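Local atomic coordinates of ribosomal RNA small subunit methyltransferase E (Neisseria gonorrhoeae, PDB entry 5VM8), a protein that probably transfers a methyl group from S-adenosyl methionine to N3 of a specific uracil in the 16S ribosomal RNA of the small subunit. Residues N84-S90 / I195-P201; T110-I116 / P154-G160; K174-S178 / G217-L223. All blocks are in the same frame, centred on the assembly; numbering follows the deposited sequence.

Contact 1. Residues N84-S90 / I195-P201; sequences NITLIQS and IVFMVGP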
loop_
_atom_site.group_PDB
_atom_site.type_symbol
_atom_site.label_atom_id
_atom_site.label_comp_id
_atom_site.label_asym_id
_atom_site.label_seq_id
_atom_site.Cartn_x
_atom_site.Cartn_y
_atom_site.Cartn_z
ATOM N N ASN A 84 -1.149 -12.430 -1.145
ATOM C CA ASN A 84 0.030 -11.590 -0.983
ATOM C C ASN A 84 0.375 -10.931 -2.321
ATOM O O ASN A 84 0.793 -11.606 -3.257
ATOM C CB ASN A 84 1.180 -12.450 -0.465
ATOM C CG ASN A 84 2.292 -11.642 0.114
ATOM O OD1 ASN A 84 2.783 -10.714 -0.509
ATOM N ND2 ASN A 84 2.713 -11.999 1.308
ATOM N N ILE A 85 0.172 -9.619 -2.426
ATOM C CA ILE A 85 0.435 -8.860 -3.651
ATOM C C ILE A 85 1.446 -7.759 -3.355
ATOM O O ILE A 85 1.157 -6.842 -2.581
ATOM C CB ILE A 85 -0.841 -8.227 -4.227
ATOM C CG1 ILE A 85 -1.935 -9.270 -4.425
ATOM C CG2 ILE A 85 -0.515 -7.505 -5.544
ATOM C CD1 ILE A 85 -3.322 -8.647 -4.568
ATOM N N THR A 86 2.599 -7.802 -4.024
ATOM C CA THR A 86 3.531 -6.675 -4.043
ATOM C C THR A 86 3.300 -5.913 -5.340
ATOM O O THR A 86 3.457 -6.475 -6.428
ATOM C CB THR A 86 4.989 -7.134 -3.953
ATOM O OG1 THR A 86 5.212 -7.827 -2.718
ATOM C CG2 THR A 86 5.975 -5.949 -4.102
ATOM N N LEU A 87 2.978 -4.631 -5.223
ATOM C CA LEU A 87 2.862 -3.736 -6.370
ATOM C C LEU A 87 4.224 -3.088 -6.587
ATOM O O LEU A 87 4.689 -2.316 -5.747
ATOM C CB LEU A 87 1.788 -2.681 -6.122
ATOM C CG LEU A 87 1.740 -1.456 -7.049
ATOM C CD1 LEU A 87 1.605 -1.846 -8.521
ATOM C CD2 LEU A 87 0.601 -0.508 -6.614
ATOM N N ILE A 88 4.891 -3.446 -7.680
ATOM C CA ILE A 88 6.087 -2.742 -8.122
ATOM C C ILE A 88 5.640 -1.673 -9.108
ATOM O O ILE A 88 5.327 -1.987 -10.263
ATOM C CB ILE A 88 7.107 -3.681 -8.784
ATOM C CG1 ILE A 88 7.551 -4.806 -7.847
ATOM C CG2 ILE A 88 8.357 -2.885 -9.218
ATOM C CD1 ILE A 88 8.682 -5.622 -8.434
ATOM N N GLN A 89 5.729 -0.411 -8.681
ATOM C CA GLN A 89 5.199 0.749 -9.388
ATOM C C GLN A 89 6.333 1.692 -9.782
ATOM O O GLN A 89 7.050 2.204 -8.914
ATOM C CB GLN A 89 4.202 1.500 -8.493
ATOM C CG GLN A 89 3.652 2.780 -9.110
ATOM C CD GLN A 89 2.791 2.483 -10.316
ATOM O OE1 GLN A 89 1.771 1.797 -10.187
ATOM N NE2 GLN A 89 3.207 2.958 -11.505
ATOM N N SER A 90 6.459 1.962 -11.075
ATOM C CA SER A 90 7.381 2.996 -11.524
ATOM C C SER A 90 6.900 4.367 -11.086
ATOM O O SER A 90 5.716 4.688 -11.224
ATOM C CB SER A 90 7.528 2.995 -13.039
ATOM O OG SER A 90 7.686 1.681 -13.493
ATOM N N ILE A 195 2.308 -12.964 -5.245
ATOM C CA ILE A 195 2.217 -12.288 -6.533
ATOM C C ILE A 195 3.069 -11.027 -6.486
ATOM O O ILE A 195 3.032 -10.272 -5.508
ATOM C CB ILE A 195 0.761 -11.929 -6.887
ATOM C CG1 ILE A 195 -0.089 -13.189 -7.020
ATOM C CG2 ILE A 195 0.695 -11.078 -8.166
ATOM C CD1 ILE A 195 -1.577 -12.903 -6.997
ATOM N N VAL A 196 3.822 -10.801 -7.560
ATOM C CA VAL A 196 4.610 -9.598 -7.753
ATOM C C VAL A 196 4.115 -8.999 -9.052
ATOM O O VAL A 196 4.106 -9.663 -10.097
ATOM C CB VAL A 196 6.120 -9.885 -7.792
ATOM C CG1 VAL A 196 6.878 -8.636 -8.173
ATOM C CG2 VAL A 196 6.570 -10.361 -6.430
ATOM N N PHE A 197 3.707 -7.745 -8.983
ATOM C CA PHE A 197 2.976 -7.117 -10.056
ATOM C C PHE A 197 3.670 -5.812 -10.405
ATOM O O PHE A 197 3.850 -4.966 -9.526
ATOM C CB PHE A 197 1.547 -6.930 -9.513
ATOM C CG PHE A 197 0.667 -6.073 -10.324
ATOM C CD1 PHE A 197 0.496 -6.310 -11.668
ATOM C CD2 PHE A 197 -0.084 -5.091 -9.710
ATOM C CE1 PHE A 197 -0.369 -5.547 -12.417
ATOM C CE2 PHE A 197 -0.944 -4.315 -10.448
ATOM C CZ PHE A 197 -1.093 -4.561 -11.817
ATOM N N MET A 198 4.013 -5.627 -11.686
ATOM C CA MET A 198 4.855 -4.513 -12.122
ATOM C C MET A 198 4.079 -3.566 -13.022
ATOM O O MET A 198 3.461 -3.995 -14.005
ATOM C CB MET A 198 6.079 -4.962 -12.876
ATOM C CG MET A 198 7.095 -5.676 -12.069
ATOM S SD MET A 198 8.644 -5.269 -12.874
ATOM C CE MET A 198 8.385 -3.491 -12.790
ATOM N N VAL A 199 4.120 -2.279 -12.697
ATOM C CA VAL A 199 3.369 -1.285 -13.445
ATOM C C VAL A 199 4.287 -0.143 -13.861
ATOM O O VAL A 199 5.119 0.315 -13.072
ATOM C CB VAL A 199 2.167 -0.761 -12.626
ATOM C CG1 VAL A 199 1.368 0.211 -13.443
ATOM C CG2 VAL A 199 1.301 -1.940 -12.198
ATOM N N GLY A 200 4.095 0.346 -15.083
ATOM C CA GLY A 200 4.889 1.429 -15.598
ATOM C C GLY A 200 4.367 2.818 -15.299
ATOM O O GLY A 200 3.304 3.008 -14.700
ATOM N N PRO A 201 5.152 3.813 -15.674
ATOM C CA PRO A 201 4.758 5.207 -15.453
ATOM C C PRO A 201 3.866 5.690 -16.575
ATOM O O PRO A 201 3.465 4.880 -17.416
ATOM C CB PRO A 201 6.105 5.962 -15.427
ATOM C CG PRO A 201 7.004 5.135 -16.372
ATOM C CD PRO A 201 6.519 3.685 -16.245
HETATM O O HOH W 1 3.688 -10.796 -2.962
#
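Ile-88 fits both of its branches against the neighbouring strand, its CD1 lying 3.5 Å from Val-196 CG1 and its CG2 3.6 Å from Met-198 CE. With chi1 at -59°, CG2 lies anti to the backbone N and CG1 beside it, and this spreads the two arms towards different partners. Met-198 is extended as far as its sulfur and then bends at chi3, which turns its methyl back onto Ile-88. Branched and flexible residues thus interlock on this face, where Ile-88 also touches Gln-113 and Val-115 of the next strand, 111-116.

On the other face Leu-87 lies alongside Phe-197, pointing the same way. Leu-87 CD1 approaches Phe-197 CD2 obliquely at 3.8 Å and Val-199 CG2 at 3.7 Å, while that same Val-199 methyl sits over one ring face, offset toward the rim. Helices 94-106 and 232-244 cover this hydrophobic layer.

The backbones are parallel and in register. N-H groups of Thr-86, Ile-88 and Ser-90 reach Ile-195, Phe-197 and Val-199, and carbonyls of Asn-84, Thr-86 and Ile-88 receive the return bonds. At the N-terminal end a water links Asn-84 OD1, which also bonds Thr-110, to Ile-195 O.

At the C-terminal ends of the strands polar groups take over. Ser-90 doubles its grip on Val-199 O, with backbone N and OG each 2.9 Å from it, and its small CB packs 3.4 Å from Pro-201 CD. Gln-89, bent at chi2 (66°), lays its amide over Val-199. Gln-89 NE2 bonds Ser-90 O at 3.1 Å, almost within the amide plane, and makes a weak second bond to Gly-200 O. This mostly apolar parallel pair, with helices packed on the Leu-87/Phe-197 face, forms the centre of the SPOUT-domain sheet, whose hallmark is the trefoil knot.

Contact 2. Residues T110-I116 / P154-G160; sequences TAIQPVI and PVLPIIG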
loop_
_atom_site.group_PDB
_atom_site.type_symbol
_atom_site.label_atom_id
_atom_site.label_comp_id
_atom_site.label_asym_id
_atom_site.label_seq_id
_atom_site.Cartn_x
_atom_site.Cartn_y
_atom_site.Cartn_z
ATOM N N THR A 110 -0.266 -5.792 -0.323
ATOM C CA THR A 110 0.495 -6.097 0.890
ATOM C C THR A 110 1.828 -5.369 0.961
ATOM O O THR A 110 2.345 -5.169 2.061
ATOM C CB THR A 110 0.748 -7.604 1.060
ATOM O OG1 THR A 110 1.990 -7.957 0.440
ATOM C CG2 THR A 110 -0.358 -8.407 0.461
ATOM N N ALA A 111 2.409 -4.978 -0.171
ATOM C CA ALA A 111 3.635 -4.195 -0.153
ATOM C C ALA A 111 3.743 -3.413 -1.452
ATOM O O ALA A 111 3.151 -3.775 -2.467
ATOM C CB ALA A 111 4.870 -5.085 0.044
ATOM N N ILE A 112 4.522 -2.338 -1.402
ATOM C CA ILE A 112 4.703 -1.426 -2.522
ATOM C C ILE A 112 6.193 -1.135 -2.676
ATOM O O ILE A 112 6.863 -0.741 -1.713
ATOM C CB ILE A 112 3.902 -0.123 -2.333
ATOM C CG1 ILE A 112 2.401 -0.430 -2.327
ATOM C CG2 ILE A 112 4.254 0.874 -3.431
ATOM C CD1 ILE A 112 1.559 0.560 -1.506
ATOM N N GLN A 113 6.714 -1.376 -3.878
ATOM C CA GLN A 113 8.121 -1.176 -4.215
ATOM C C GLN A 113 8.173 -0.110 -5.298
ATOM O O GLN A 113 8.017 -0.414 -6.487
ATOM C CB GLN A 113 8.776 -2.485 -4.668
ATOM C CG GLN A 113 10.239 -2.364 -5.108
ATOM C CD GLN A 113 11.167 -1.897 -4.002
ATOM O OE1 GLN A 113 11.609 -2.691 -3.162
ATOM N NE2 GLN A 113 11.457 -0.597 -3.984
ATOM N N PRO A 114 8.355 1.157 -4.935
ATOM C CA PRO A 114 8.514 2.196 -5.960
ATOM C C PRO A 114 9.852 2.049 -6.664
ATOM O O PRO A 114 10.880 1.798 -6.027
ATOM C CB PRO A 114 8.457 3.498 -5.157
ATOM C CG PRO A 114 8.964 3.109 -3.794
ATOM C CD PRO A 114 8.543 1.678 -3.570
ATOM N N VAL A 115 9.846 2.231 -7.982
ATOM C CA VAL A 115 11.060 2.037 -8.767
ATOM C C VAL A 115 11.205 3.162 -9.771
ATOM O O VAL A 115 10.224 3.724 -10.265
ATOM C CB VAL A 115 11.143 0.694 -9.541
ATOM C CG1 VAL A 115 11.033 -0.501 -8.623
ATOM C CG2 VAL A 115 10.137 0.655 -10.672
ATOM N N ILE A 116 12.457 3.465 -10.084
ATOM C CA ILE A 116 12.784 4.395 -11.149
ATOM C C ILE A 116 12.942 3.576 -12.417
ATOM O O ILE A 116 13.725 2.623 -12.452
ATOM C CB ILE A 116 14.067 5.177 -10.850
ATOM C CG1 ILE A 116 14.024 5.751 -9.427
ATOM C CG2 ILE A 116 14.230 6.257 -11.908
ATOM C CD1 ILE A 116 15.318 6.383 -8.998
ATOM N N PRO A 154 4.244 -1.802 3.776
ATOM C CA PRO A 154 5.410 -0.908 3.688
ATOM C C PRO A 154 5.538 -0.291 2.305
ATOM O O PRO A 154 5.162 -0.893 1.297
ATOM C CB PRO A 154 6.594 -1.842 3.971
ATOM C CG PRO A 154 6.120 -3.181 3.443
ATOM C CD PRO A 154 4.626 -3.225 3.743
ATOM N N VAL A 155 6.042 0.935 2.263
ATOM C CA VAL A 155 6.525 1.525 1.018
ATOM C C VAL A 155 8.042 1.375 1.060
ATOM O O VAL A 155 8.720 2.023 1.863
ATOM C CB VAL A 155 6.103 2.990 0.853
ATOM C CG1 VAL A 155 6.489 3.488 -0.531
ATOM C CG2 VAL A 155 4.600 3.183 1.124
ATOM N N LEU A 156 8.560 0.484 0.269
ATOM C CA LEU A 156 9.968 0.120 0.349
ATOM C C LEU A 156 10.861 1.212 -0.250
ATOM O O LEU A 156 10.417 1.999 -1.092
ATOM C CB LEU A 156 10.202 -1.213 -0.347
ATOM C CG LEU A 156 9.362 -2.374 0.225
ATOM C CD1 LEU A 156 9.494 -3.651 -0.620
ATOM C CD2 LEU A 156 9.729 -2.676 1.675
ATOM N N PRO A 157 12.118 1.298 0.190
ATOM C CA PRO A 157 13.026 2.309 -0.375
ATOM C C PRO A 157 13.110 2.224 -1.896
ATOM O O PRO A 157 13.032 1.147 -2.489
ATOM C CB PRO A 157 14.371 1.984 0.280
ATOM C CG PRO A 157 14.036 1.232 1.531
ATOM C CD PRO A 157 12.749 0.501 1.258
ATOM N N ILE A 158 13.215 3.395 -2.524
ATOM C CA ILE A 158 13.300 3.483 -3.976
ATOM C C ILE A 158 14.530 2.753 -4.488
ATOM O O ILE A 158 15.621 2.854 -3.916
ATOM C CB ILE A 158 13.319 4.960 -4.415
ATOM C CG1 ILE A 158 12.054 5.677 -3.908
ATOM C CG2 ILE A 158 13.522 5.059 -5.924
ATOM C CD1 ILE A 158 12.019 7.158 -4.153
ATOM N N ILE A 159 14.349 2.007 -5.574
ATOM C CA ILE A 159 15.429 1.383 -6.326
ATOM C C ILE A 159 15.127 1.521 -7.813
ATOM O O ILE A 159 14.001 1.810 -8.223
ATOM C CB ILE A 159 15.624 -0.109 -5.966
ATOM C CG1 ILE A 159 14.291 -0.874 -5.996
ATOM C CG2 ILE A 159 16.270 -0.254 -4.613
ATOM C CD1 ILE A 159 14.401 -2.337 -5.514
ATOM N N GLY A 160 16.134 1.242 -8.631
ATOM C CA GLY A 160 15.914 1.231 -10.055
ATOM C C GLY A 160 15.149 0.000 -10.494
ATOM O O GLY A 160 15.025 -0.988 -9.773
#
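Ile-112 and Val-155 bring the edge segment 154-160 alongside strand 111-116, at one margin of the parallel sheet of the SPOUT methyltransferase domain. Ile-112 is gripped through both of its backbone groups. Ile-112 N donates to Pro-154 O at 3.1 Å, and Ile-112 O receives the N-H of Leu-156 at 2.9 Å in an almost straight bond (178°). Val-155 N is satisfied by another element, Gln-137 OE1 of helix 128-147.

Pairing then breaks off. Pro-114 has no N-H to offer, and its CD and CG simply abut Leu-156 O; Pro-157 likewise cannot donate. The register slips by one residue before pairing resumes with Ile-116 N bonded to Ile-159 O at 2.9 Å. Around this interruption apolar groups fill in: Pro-114 CG packs across Ile-158 CG1, and Ile-158 CG2 meets Ile-116 CG1 at 3.6 Å. Trp-136 of helix 128-147 lies against both Pro-114 and Ile-158.

Gln-113 spans the break, and a long amide side chain suits that task because it supplies the donor that two carbonyls there do not get from a regular ladder. With CG anti to the backbone N (chi1 177°) and the chain bent at chi2, the amide swings across to the edge segment. Leu-156 and Ile-159 flank it, each crossing at about a right angle, and Leu-156 CD1 comes within 3.4 Å of Gln-113 OE1. Both carbonyl oxygens lie close to the amide plane: Gln-113 NE2 donates to Pro-157 O at 2.8 Å and to Pro-114 O at 3.2 Å, where it stands above the plane of the Pro-114 carbonyl.

Contact 3. Residues K174-S178 / G217-L223; sequences KLIMS and GFQAVTL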
loop_
_atom_site.group_PDB
_atom_site.type_symbol
_atom_site.label_atom_id
_atom_site.label_comp_id
_atom_site.label_asym_id
_atom_site.label_seq_id
_atom_site.Cartn_x
_atom_site.Cartn_y
_atom_site.Cartn_z
ATOM N N LYS A 174 4.961 -13.747 -11.245
ATOM C CA LYS A 174 5.626 -12.513 -11.656
ATOM C C LYS A 174 4.915 -11.986 -12.894
ATOM O O LYS A 174 4.956 -12.609 -13.963
ATOM C CB LYS A 174 7.114 -12.762 -11.894
ATOM C CG LYS A 174 7.776 -13.446 -10.695
ATOM C CD LYS A 174 9.312 -13.554 -10.849
ATOM C CE LYS A 174 9.744 -14.814 -11.598
ATOM N NZ LYS A 174 9.601 -16.040 -10.772
ATOM N N LEU A 175 4.253 -10.852 -12.724
ATOM C CA LEU A 175 3.324 -10.291 -13.683
ATOM C C LEU A 175 3.768 -8.880 -14.040
ATOM O O LEU A 175 4.149 -8.104 -13.159
ATOM C CB LEU A 175 1.909 -10.273 -13.082
ATOM C CG LEU A 175 1.411 -11.661 -12.669
ATOM C CD1 LEU A 175 -0.019 -11.591 -12.166
ATOM C CD2 LEU A 175 1.526 -12.704 -13.808
ATOM N N ILE A 176 3.716 -8.553 -15.331
ATOM C CA ILE A 176 3.928 -7.197 -15.803
ATOM C C ILE A 176 2.752 -6.812 -16.689
ATOM O O ILE A 176 2.338 -7.598 -17.554
ATOM C CB ILE A 176 5.283 -7.046 -16.539
ATOM C CG1 ILE A 176 5.472 -5.608 -16.996
ATOM C CG2 ILE A 176 5.406 -8.019 -17.708
ATOM C CD1 ILE A 176 6.831 -5.316 -17.657
ATOM N N MET A 177 2.169 -5.639 -16.425
ATOM C CA MET A 177 1.105 -5.109 -17.277
ATOM C C MET A 177 1.699 -4.588 -18.564
ATOM O O MET A 177 2.426 -3.593 -18.575
ATOM C CB MET A 177 0.312 -4.003 -16.595
ATOM C CG MET A 177 -0.514 -4.482 -15.445
ATOM S SD MET A 177 -2.116 -3.648 -15.368
ATOM C CE MET A 177 -2.687 -3.831 -17.057
ATOM N N SER A 178 1.378 -5.258 -19.648
ATOM C CA SER A 178 1.936 -4.901 -20.925
ATOM C C SER A 178 1.105 -5.602 -21.958
ATOM O O SER A 178 0.557 -6.667 -21.681
ATOM C CB SER A 178 3.407 -5.348 -21.039
ATOM O OG SER A 178 3.866 -5.200 -22.362
ATOM N N GLY A 217 11.627 -13.714 -16.059
ATOM C CA GLY A 217 10.542 -14.633 -15.795
ATOM C C GLY A 217 9.183 -14.001 -15.590
ATOM O O GLY A 217 8.278 -14.678 -15.101
ATOM N N PHE A 218 9.007 -12.733 -15.953
ATOM C CA PHE A 218 7.731 -12.061 -15.790
ATOM C C PHE A 218 6.783 -12.393 -16.926
ATOM O O PHE A 218 7.184 -12.417 -18.094
ATOM C CB PHE A 218 7.920 -10.554 -15.733
ATOM C CG PHE A 218 8.312 -10.055 -14.387
ATOM C CD1 PHE A 218 9.654 -10.141 -13.966
ATOM C CD2 PHE A 218 7.366 -9.487 -13.547
ATOM C CE1 PHE A 218 10.032 -9.679 -12.718
ATOM C CE2 PHE A 218 7.729 -9.015 -12.305
ATOM C CZ PHE A 218 9.068 -9.100 -11.885
ATOM N N GLN A 219 5.520 -12.661 -16.575
ATOM C CA GLN A 219 4.472 -12.899 -17.559
ATOM C C GLN A 219 3.712 -11.599 -17.792
ATOM O O GLN A 219 3.291 -10.934 -16.829
ATOM C CB GLN A 219 3.510 -14.002 -17.120
ATOM C CG GLN A 219 2.254 -14.125 -18.020
ATOM C CD GLN A 219 2.552 -14.517 -19.485
ATOM O OE1 GLN A 219 3.038 -15.614 -19.767
ATOM N NE2 GLN A 219 2.236 -13.622 -20.413
ATOM N N ALA A 220 3.586 -11.222 -19.065
ATOM C CA ALA A 220 2.843 -10.034 -19.461
ATOM C C ALA A 220 1.339 -10.331 -19.487
ATOM O O ALA A 220 0.905 -11.349 -20.042
ATOM C CB ALA A 220 3.338 -9.537 -20.818
ATOM N N VAL A 221 0.552 -9.442 -18.879
ATOM C CA VAL A 221 -0.890 -9.634 -18.682
ATOM C C VAL A 221 -1.668 -8.424 -19.182
ATOM O O VAL A 221 -1.194 -7.286 -19.098
ATOM C CB VAL A 221 -1.266 -9.876 -17.202
ATOM C CG1 VAL A 221 -0.770 -11.239 -16.719
ATOM C CG2 VAL A 221 -0.717 -8.755 -16.351
ATOM N N THR A 222 -2.840 -8.689 -19.754
ATOM C CA THR A 222 -3.835 -7.684 -20.093
ATOM C C THR A 222 -5.123 -7.986 -19.334
ATOM O O THR A 222 -5.355 -9.118 -18.914
ATOM C CB THR A 222 -4.180 -7.662 -21.571
ATOM O OG1 THR A 222 -4.830 -8.890 -21.890
ATOM C CG2 THR A 222 -2.948 -7.430 -22.443
ATOM N N LEU A 223 -5.930 -6.950 -19.107
ATOM C CA LEU A 223 -7.278 -7.098 -18.564
ATOM C C LEU A 223 -8.278 -6.454 -19.502
ATOM O O LEU A 223 -8.372 -5.226 -19.549
ATOM C CB LEU A 223 -7.445 -6.454 -17.201
ATOM C CG LEU A 223 -6.359 -5.855 -16.391
ATOM C CD1 LEU A 223 -6.844 -4.504 -15.943
ATOM C CD2 LEU A 223 -6.219 -6.809 -15.224
#
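Neighbouring parallel strands of the SPOUT domain sheet, 173-177 and 219-222, meet here just after helix 207-215 ends in a Schellman motif. Gly-217, at positive phi (88°), closes that helix where a side chain would be jammed against the preceding carbonyl, and Lys-174 CE runs close by.

Phe-218 follows, with one ring face under Lys-174 CB, a CH-pi contact of 3.8 Å to the ring centroid. The aliphatic base of the lysine suits this place because its bent tail carries the charge away, NZ making a weak bond to Asn-172 O.

Beyond the ring the ladder is regular: Gln-219 N reaches Lys-174 O at 2.7 Å, Ile-176 N reaches Gln-219 O at 2.8 Å, and Val-221 N reaches Ile-176 O at 2.9 Å. The last rung, Ser-178 N to Val-221 O, is weak.

Small Ala-220 lets Ile-176 CG2 settle 4.0 Å from its CB, while on the other face Leu-175 CD2 crosses Val-221 CG1, also at 4.0 Å. Passing from strand 195-199 through helix 207-215 to strand 219-222, over the intervening strand 173-177, the chain makes a beta-alpha-beta crossover within the trefoil-knotted alpha/beta fold of SPOUT methyltransferases.

All three contacts belong to one parallel sheet. Contact 1 lies centrally, its centre about 9 Å from that of contact 2 and about 10 Å from that of contact 3; contacts 2 and 3 are about 18 Å apart between centres, with nearest atoms about 9 Å apart. Backbone pairs join the neighbours: Ile-85 O to Thr-110 N and Met-198 N to Leu-175 O, each 2.9 Å. Both segments of contact 2 fall between those of contact 1 in sequence, whereas contacts 1 and 3 interleave. The enzyme is trefoil-knotted and bound to S-adenosyl methionine; segments 195-201 and 217-223 belong to the C-terminal part of the chain, which in SPOUT relatives forms the knot and cofactor pocket, and probably does so here.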